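Long-range contacts in inosine-uridine preferring nucleoside hydrolase (Gardnerella vaginalis 315-A, PDB 6BA1), which belongs to the nucleoside hydrolase family, with an alpha/beta fold built round a mostly parallel sheet, and holds a bound calcium ion: residues Y39-E45 with K67-A72; L32-T36 with A110-I114; K152-M156 with A251-A255. All coordinates share one frame; numbering follows the deposited sequence.

Contact 1: residues Y39-E45 with K67-A72; sequences YGNVLME and KGLSHA
Tyr39 and Met44 lie against the backbone of residues 67-72 in a contact between the turn and first helical residues that follow strand 31-37 and the loop that follows strand 64-67. Tyr39 CG sits between the backbone N and the carbonyl carbon (chi1 63°), which turns one ring face to the 67-72 backbone. The carbonyl oxygen Ser70 O stands 3.2 Å above the ring plane of Tyr39, displaced toward the rim, and His71 CA lies farther up over the same face. At the far end of the ring the phenol reaches Ala72, with Tyr39 CZ 4.3 Å from Ala72 CB. The polar partner of Tyr39 OH is Thr134 OG1, a hydrogen bond that fixes the far end of the ring, while Phe78 brings a second ring against it with the planes at about 60°.

Met44, in the first turn of its helix, carries the other half. Its CG is anti to the backbone N, and a bend at chi2 (-85°) sends the thioether across the Lys67 side chain at roughly a right angle. Met44 CE thereby packs on both Lys67 CG and Gly68 N, each 3.3 Å away, and Met44 CG lies 3.8 Å from Leu69 O. At the outer border an extended Lys67 forms a salt bridge with the exposed Glu45, Glu45 OE2 to Lys67 NZ being 3.5 Å. Nearby, Asn41 N is hydrogen-bonded to Asp12 OD2, and Asp12 is a calcium ligand. A tyrosine ring and a methionine chain thus lie against the backbone of the next loop, with a salt bridge at the border, at the C-terminal ends of neighbouring parallel strands, where alpha/beta folds commonly gather their sites, here round the calcium ion.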
loop_
_atom_site.group_PDB
_atom_site.type_symbol
_atom_site.label_atom_id
_atom_site.label_comp_id
_atom_site.label_asym_id
_atom_site.label_seq_id
_atom_site.Cartn_x
_atom_site.Cartn_y
_atom_site.Cartn_z
ATOM N N TYR A 39 25.282 -8.842 2.597
ATOM C CA TYR A 39 25.992 -7.576 2.365
ATOM C C TYR A 39 25.019 -6.401 2.437
ATOM O O TYR A 39 23.804 -6.597 2.397
ATOM C CB TYR A 39 26.655 -7.609 0.982
ATOM C CG TYR A 39 25.645 -7.717 -0.150
ATOM C CD1 TYR A 39 25.187 -6.580 -0.815
ATOM C CD2 TYR A 39 25.120 -8.956 -0.522
ATOM C CE1 TYR A 39 24.256 -6.678 -1.828
ATOM C CE2 TYR A 39 24.183 -9.063 -1.539
ATOM C CZ TYR A 39 23.754 -7.921 -2.188
ATOM O OH TYR A 39 22.819 -8.003 -3.185
ATOM N N GLY A 40 25.553 -5.183 2.519
ATOM C CA GLY A 40 24.722 -3.971 2.483
ATOM C C GLY A 40 25.207 -2.932 3.464
ATOM O O GLY A 40 25.912 -1.988 3.084
ATOM N N ASN A 41 24.810 -3.094 4.724
ATOM C CA ASN A 41 25.288 -2.247 5.823
ATOM C C ASN A 41 26.819 -2.275 5.859
ATOM O O ASN A 41 27.472 -1.262 6.114
ATOM C CB ASN A 41 24.745 -2.721 7.187
ATOM C CG ASN A 41 23.237 -2.528 7.338
ATOM O OD1 ASN A 41 22.587 -1.908 6.505
ATOM N ND2 ASN A 41 22.677 -3.055 8.423
ATOM N N VAL A 42 27.374 -3.455 5.594
ATOM C CA VAL A 42 28.801 -3.653 5.534
ATOM C C VAL A 42 29.121 -4.780 4.543
ATOM O O VAL A 42 28.237 -5.584 4.211
ATOM C CB VAL A 42 29.330 -3.951 6.958
ATOM C CG1 VAL A 42 28.919 -5.347 7.415
ATOM C CG2 VAL A 42 30.841 -3.712 7.053
ATOM N N LEU A 43 30.373 -4.809 4.058
ATOM C CA LEU A 43 30.864 -5.869 3.155
ATOM C C LEU A 43 30.556 -7.262 3.717
ATOM O O LEU A 43 30.585 -7.465 4.933
ATOM C CB LEU A 43 32.375 -5.726 2.946
ATOM C CG LEU A 43 32.825 -4.518 2.103
ATOM C CD1 LEU A 43 34.168 -3.981 2.590
ATOM C CD2 LEU A 43 32.874 -4.851 0.611
ATOM N N MET A 44 30.255 -8.208 2.825
ATOM C CA MET A 44 29.759 -9.524 3.225
ATOM C C MET A 44 30.616 -10.217 4.292
ATOM O O MET A 44 30.091 -10.748 5.275
ATOM C CB MET A 44 29.615 -10.428 1.994
ATOM C CG MET A 44 29.083 -11.826 2.311
ATOM S SD MET A 44 30.386 -12.958 2.815
ATOM C CE MET A 44 29.443 -14.238 3.587
ATOM N N GLU A 45 31.929 -10.214 4.056
ATOM C CA GLU A 45 32.925 -10.790 4.973
ATOM C C GLU A 45 32.877 -10.141 6.353
ATOM O O GLU A 45 32.830 -10.836 7.365
ATOM C CB GLU A 45 34.343 -10.636 4.402
ATOM C CG GLU A 45 34.654 -11.540 3.214
ATOM C CD GLU A 45 34.886 -13.002 3.592
ATOM O OE1 GLU A 45 34.881 -13.349 4.805
ATOM O OE2 GLU A 45 35.080 -13.814 2.660
ATOM N N LYS A 67 28.352 -18.584 4.972
ATOM C CA LYS A 67 28.886 -17.589 4.058
ATOM C C LYS A 67 27.998 -17.503 2.810
ATOM O O LYS A 67 28.015 -18.399 1.964
ATOM C CB LYS A 67 30.334 -17.972 3.693
ATOM C CG LYS A 67 31.386 -16.919 4.016
ATOM C CD LYS A 67 32.780 -17.526 4.017
ATOM C CE LYS A 67 33.840 -16.504 4.380
ATOM N NZ LYS A 67 35.217 -17.030 4.155
ATOM N N GLY A 68 27.194 -16.446 2.723
ATOM C CA GLY A 68 26.355 -16.189 1.547
ATOM C C GLY A 68 27.093 -15.456 0.437
ATOM O O GLY A 68 28.308 -15.496 0.371
ATOM N N LEU A 69 26.335 -14.772 -0.417
ATOM C CA LEU A 69 26.867 -14.133 -1.627
ATOM C C LEU A 69 27.303 -12.692 -1.376
ATOM O O LEU A 69 26.687 -11.999 -0.578
ATOM C CB LEU A 69 25.821 -14.210 -2.751
ATOM C CG LEU A 69 25.527 -15.629 -3.250
ATOM C CD1 LEU A 69 24.088 -15.810 -3.687
ATOM C CD2 LEU A 69 26.452 -15.977 -4.395
ATOM N N SER A 70 28.358 -12.255 -2.068
ATOM C CA SER A 70 28.960 -10.910 -1.886
ATOM C C SER A 70 28.215 -9.790 -2.609
ATOM O O SER A 70 28.076 -8.694 -2.055
ATOM C CB SER A 70 30.408 -10.905 -2.385
ATOM O OG SER A 70 31.223 -11.745 -1.596
ATOM N N HIS A 71 27.777 -10.063 -3.841
ATOM C CA HIS A 71 27.135 -9.045 -4.696
ATOM C C HIS A 71 25.698 -9.444 -5.045
ATOM O O HIS A 71 25.267 -10.562 -4.769
ATOM C CB HIS A 71 27.971 -8.778 -5.975
ATOM C CG HIS A 71 28.349 -10.007 -6.742
ATOM N ND1 HIS A 71 29.627 -10.522 -6.739
ATOM C CD2 HIS A 71 27.624 -10.821 -7.548
ATOM C CE1 HIS A 71 29.679 -11.602 -7.506
ATOM N NE2 HIS A 71 28.474 -11.804 -8.011
ATOM N N ALA A 72 24.971 -8.505 -5.645
ATOM C CA ALA A 72 23.564 -8.704 -6.007
ATOM C C ALA A 72 23.344 -9.687 -7.157
ATOM O O ALA A 72 24.213 -9.854 -8.017
ATOM C CB ALA A 72 22.912 -7.372 -6.334
#

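Contact 2: residues L32-T36 with A110-I114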
loop_
_atom_site.group_PDB
_atom_site.type_symbol
_atom_site.label_atom_id
_atom_site.label_comp_id
_atom_site.label_asym_id
_atom_site.label_seq_id
_atom_site.Cartn_x
_atom_site.Cartn_y
_atom_site.Cartn_z
ATOM N N LEU A 32 18.379 -20.698 17.691
ATOM C CA LEU A 32 19.098 -20.074 16.583
ATOM C C LEU A 32 20.129 -21.071 16.048
ATOM O O LEU A 32 21.154 -21.282 16.682
ATOM C CB LEU A 32 19.764 -18.772 17.033
ATOM C CG LEU A 32 20.686 -18.038 16.058
ATOM C CD1 LEU A 32 20.080 -17.889 14.686
ATOM C CD2 LEU A 32 21.093 -16.685 16.614
ATOM N N ILE A 33 19.845 -21.671 14.889
ATOM C CA ILE A 33 20.710 -22.698 14.302
ATOM C C ILE A 33 21.968 -22.055 13.722
ATOM O O ILE A 33 23.079 -22.530 13.968
ATOM C CB ILE A 33 20.042 -23.492 13.153
ATOM C CG1 ILE A 33 18.717 -24.112 13.579
ATOM C CG2 ILE A 33 20.963 -24.624 12.680
ATOM C CD1 ILE A 33 17.865 -24.563 12.402
ATOM N N GLY A 34 21.781 -21.015 12.919
ATOM C CA GLY A 34 22.894 -20.329 12.284
ATOM C C GLY A 34 22.578 -18.926 11.805
ATOM O O GLY A 34 21.424 -18.537 11.712
ATOM N N ILE A 35 23.633 -18.176 11.521
ATOM C CA ILE A 35 23.545 -16.834 10.982
ATOM C C ILE A 35 24.131 -16.886 9.588
ATOM O O ILE A 35 25.331 -17.004 9.420
ATOM C CB ILE A 35 24.306 -15.816 11.859
ATOM C CG1 ILE A 35 23.579 -15.647 13.193
ATOM C CG2 ILE A 35 24.450 -14.474 11.153
ATOM C CD1 ILE A 35 24.329 -14.852 14.227
ATOM N N THR A 36 23.267 -16.827 8.585
ATOM C CA THR A 36 23.698 -16.640 7.208
ATOM C C THR A 36 24.162 -15.187 7.009
ATOM O O THR A 36 23.475 -14.261 7.425
ATOM C CB THR A 36 22.555 -16.967 6.243
ATOM O OG1 THR A 36 22.302 -18.383 6.275
ATOM C CG2 THR A 36 22.916 -16.532 4.836
ATOM N N ALA A 110 26.032 -20.617 2.431
ATOM C CA ALA A 110 24.785 -20.353 3.141
ATOM C C ALA A 110 23.573 -20.707 2.300
ATOM O O ALA A 110 22.523 -21.070 2.837
ATOM C CB ALA A 110 24.719 -18.905 3.566
ATOM N N VAL A 111 23.731 -20.591 0.983
ATOM C CA VAL A 111 22.734 -21.075 0.025
ATOM C C VAL A 111 22.374 -22.533 0.351
ATOM O O VAL A 111 21.202 -22.860 0.547
ATOM C CB VAL A 111 23.246 -20.972 -1.438
ATOM C CG1 VAL A 111 22.161 -21.390 -2.425
ATOM C CG2 VAL A 111 23.773 -19.568 -1.753
ATOM N N ASP A 112 23.397 -23.388 0.439
ATOM C CA ASP A 112 23.214 -24.823 0.717
ATOM C C ASP A 112 22.785 -25.115 2.153
ATOM O O ASP A 112 22.052 -26.076 2.388
ATOM C CB ASP A 112 24.491 -25.614 0.409
ATOM C CG ASP A 112 24.857 -25.602 -1.063
ATOM O OD1 ASP A 112 23.953 -25.623 -1.925
ATOM O OD2 ASP A 112 26.077 -25.584 -1.346
ATOM N N PHE A 113 23.257 -24.310 3.108
ATOM C CA PHE A 113 22.850 -24.452 4.511
ATOM C C PHE A 113 21.346 -24.253 4.686
ATOM O O PHE A 113 20.703 -24.988 5.441
ATOM C CB PHE A 113 23.603 -23.472 5.410
ATOM C CG PHE A 113 23.087 -23.436 6.823
ATOM C CD1 PHE A 113 23.055 -24.597 7.599
ATOM C CD2 PHE A 113 22.610 -22.249 7.374
ATOM C CE1 PHE A 113 22.575 -24.566 8.901
ATOM C CE2 PHE A 113 22.129 -22.221 8.677
ATOM C CZ PHE A 113 22.111 -23.379 9.438
ATOM N N ILE A 114 20.802 -23.255 3.991
ATOM C CA ILE A 114 19.366 -22.985 4.003
ATOM C C ILE A 114 18.607 -24.180 3.421
ATOM O O ILE A 114 17.699 -24.713 4.063
ATOM C CB ILE A 114 19.029 -21.682 3.234
ATOM C CG1 ILE A 114 19.558 -20.463 4.008
ATOM C CG2 ILE A 114 17.523 -21.532 3.012
ATOM C CD1 ILE A 114 19.707 -19.206 3.173
#
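Ile33 is the first residue of strand 31-37 to meet the helix, and the ring of Phe113 is its partner. The methyl branch CG2 of Ile33, anti to the backbone N, comes in at the rim of the ring near its plane, with Ile33 CG2 3.7 Å from Phe113 CZ. The isoleucine methyl therefore meets the ring at its edge, not over a face. At Gly34 the strand offers only backbone, so the aromatic ring can settle close to the main chain; Gly34 CA is 4.1 Å from Phe113 CE2. Ile35 points to the other side of the sheet, where helix 44-57 receives it on Ala51 and Thr55. Thr36 returns to the near side and touches three helix residues, Ala110, Phe113 and Ile114. Both its branches, CG2 and OG1, meet Ala110 CB; OG1 also lies near the ring edge and near Ile114, with Thr36 OG1 4.0 Å from Phe113 CD2 and 4.1 Å from Ile114 CG1.

On the helix, Phe113 reaches the strand because its CG is anti to the backbone N (chi1 172°), which lays the ring along Ile33, Gly34 and Thr36. Tyr66, on the adjoining strand 64-67, stacks with the same ring, and Ile8 of strand 6-11 also touches Phe113. The short helix and strand axes approach to 9.4 Å and run roughly antiparallel, with 146° between their directions. A helix laid along the sheet and headed against its strands, with a second helix on the opposite face, is the layered arrangement of a Rossmann-like alpha/beta fold.

Contact 3: residues K152-M156 with A251-A255; sequences KIVLM and AVAVA
Val154 and Ala251 bury the most surface between strand 152-156 and helix 247-256, followed by Ala255, one helical turn on. Val154 points at the helix and enters between these two alanines. With CG1 anti to the backbone N (chi1 -180°), that methyl rests 3.3 Å from Ala251 O and also meets Val254, while Val154 CG2 lies 4.3 Å from Ala255 CB. Ala251 itself faces the end of the strand: its CB is 3.8 Å from Met156 CB, after which the methionine chain bends away. Small alanine side chains allow the close spacing of the two segments, whose axes approach to 7.8 Å.

Ala255 adds a polar element. Its carbonyl oxygen, near the C-terminal end of the helix, accepts a hydrogen bond from the extended Lys152 side chain, with Lys152 NZ 2.9 Å from Ala255 O. The donor comes in from beside the carbonyl, at a C=O...N angle of 116° and about 27° off the plane of the carbonyl group. A positive charge there would probably be welcomed by the helix end.

Strand 152-156 runs between strands 125-129 and 191-194, and the helix runs roughly antiparallel to it and also reaches both neighbours: Ala255 touches Val128 on one flank and Val254 touches Ile194 on the other, while helix 15-25 packs against Val252.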
loop_
_atom_site.group_PDB
_atom_site.type_symbol
_atom_site.label_atom_id
_atom_site.label_comp_id
_atom_site.label_asym_id
_atom_site.label_seq_id
_atom_site.Cartn_x
_atom_site.Cartn_y
_atom_site.Cartn_z
ATOM N N LYS A 152 8.143 -20.953 7.806
ATOM C CA LYS A 152 7.841 -19.572 7.446
ATOM C C LYS A 152 9.075 -18.687 7.275
ATOM O O LYS A 152 10.062 -18.864 7.947
ATOM C CB LYS A 152 6.877 -18.927 8.460
ATOM C CG LYS A 152 7.378 -18.817 9.886
ATOM C CD LYS A 152 6.345 -18.106 10.745
ATOM C CE LYS A 152 6.844 -17.785 12.141
ATOM N NZ LYS A 152 6.024 -16.686 12.746
ATOM N N ILE A 153 8.982 -17.738 6.351
ATOM C CA ILE A 153 9.967 -16.681 6.173
ATOM C C ILE A 153 9.370 -15.395 6.738
ATOM O O ILE A 153 8.185 -15.151 6.566
ATOM C CB ILE A 153 10.335 -16.508 4.683
ATOM C CG1 ILE A 153 10.980 -17.788 4.145
ATOM C CG2 ILE A 153 11.261 -15.314 4.490
ATOM C CD1 ILE A 153 11.016 -17.900 2.648
ATOM N N VAL A 154 10.173 -14.591 7.426
ATOM C CA VAL A 154 9.712 -13.343 8.045
ATOM C C VAL A 154 10.796 -12.285 7.895
ATOM O O VAL A 154 11.640 -12.137 8.762
ATOM C CB VAL A 154 9.346 -13.533 9.545
ATOM C CG1 VAL A 154 8.863 -12.225 10.162
ATOM C CG2 VAL A 154 8.307 -14.629 9.727
ATOM N N LEU A 155 10.769 -11.552 6.788
ATOM C CA LEU A 155 11.835 -10.596 6.460
ATOM C C LEU A 155 11.606 -9.215 7.048
ATOM O O LEU A 155 10.492 -8.881 7.443
ATOM C CB LEU A 155 11.992 -10.480 4.941
ATOM C CG LEU A 155 10.900 -9.721 4.175
ATOM C CD1 LEU A 155 11.328 -8.295 3.837
ATOM C CD2 LEU A 155 10.503 -10.452 2.905
ATOM N N MET A 156 12.682 -8.435 7.104
ATOM C CA MET A 156 12.613 -6.994 7.334
ATOM C C MET A 156 13.079 -6.335 6.051
ATOM O O MET A 156 14.170 -6.615 5.557
ATOM C CB MET A 156 13.452 -6.564 8.551
ATOM C CG MET A 156 14.255 -5.262 8.423
ATOM S SD MET A 156 13.361 -3.787 7.877
ATOM C CE MET A 156 14.732 -2.715 7.410
ATOM N N ALA A 251 11.392 -7.955 13.028
ATOM C CA ALA A 251 11.210 -9.146 12.198
ATOM C C ALA A 251 11.335 -10.429 13.011
ATOM O O ALA A 251 10.530 -11.352 12.865
ATOM C CB ALA A 251 12.201 -9.147 11.050
ATOM N N VAL A 252 12.338 -10.466 13.884
ATOM C CA VAL A 252 12.560 -11.616 14.765
ATOM C C VAL A 252 11.425 -11.724 15.784
ATOM O O VAL A 252 10.914 -12.817 16.028
ATOM C CB VAL A 252 13.928 -11.537 15.481
ATOM C CG1 VAL A 252 14.112 -12.719 16.421
ATOM C CG2 VAL A 252 15.062 -11.492 14.462
ATOM N N ALA A 253 11.027 -10.589 16.359
ATOM C CA ALA A 253 9.928 -10.553 17.330
ATOM C C ALA A 253 8.621 -11.110 16.771
ATOM O O ALA A 253 7.874 -11.781 17.483
ATOM C CB ALA A 253 9.725 -9.131 17.835
ATOM N N VAL A 254 8.358 -10.828 15.495
ATOM C CA VAL A 254 7.159 -11.317 14.802
ATOM C C VAL A 254 7.307 -12.789 14.397
ATOM O O VAL A 254 6.307 -13.518 14.302
ATOM C CB VAL A 254 6.832 -10.432 13.578
ATOM C CG1 VAL A 254 5.696 -11.010 12.731
ATOM C CG2 VAL A 254 6.475 -9.018 14.028
ATOM N N ALA A 255 8.543 -13.216 14.144
ATOM C CA ALA A 255 8.832 -14.628 13.922
ATOM C C ALA A 255 8.471 -15.463 15.152
ATOM O O ALA A 255 7.856 -16.522 15.019
ATOM C CB ALA A 255 10.292 -14.833 13.540
#

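In the fold
Contacts 1 and 2 are directly joined: along the chain contact 1 is nested within the loop closed by contact 2, their centres are 14 Å apart, and Lys67 O probably accepts a hydrogen bond from Ala110 N at 3.0 Å. Contact 3 follows later in sequence and touches neither, its centre being 15 Å from that of contact 2 and 20 Å from that of contact 1. Contacts 2 and 3 share the central sheet, with their helices on opposite faces. The calcium ion, held by Asp12, Asp17, Thr130 and Asp248, lies about 6 Å from the side chain of Met156, about 10 Å from that of Tyr39 and about 13 Å from that of Thr36.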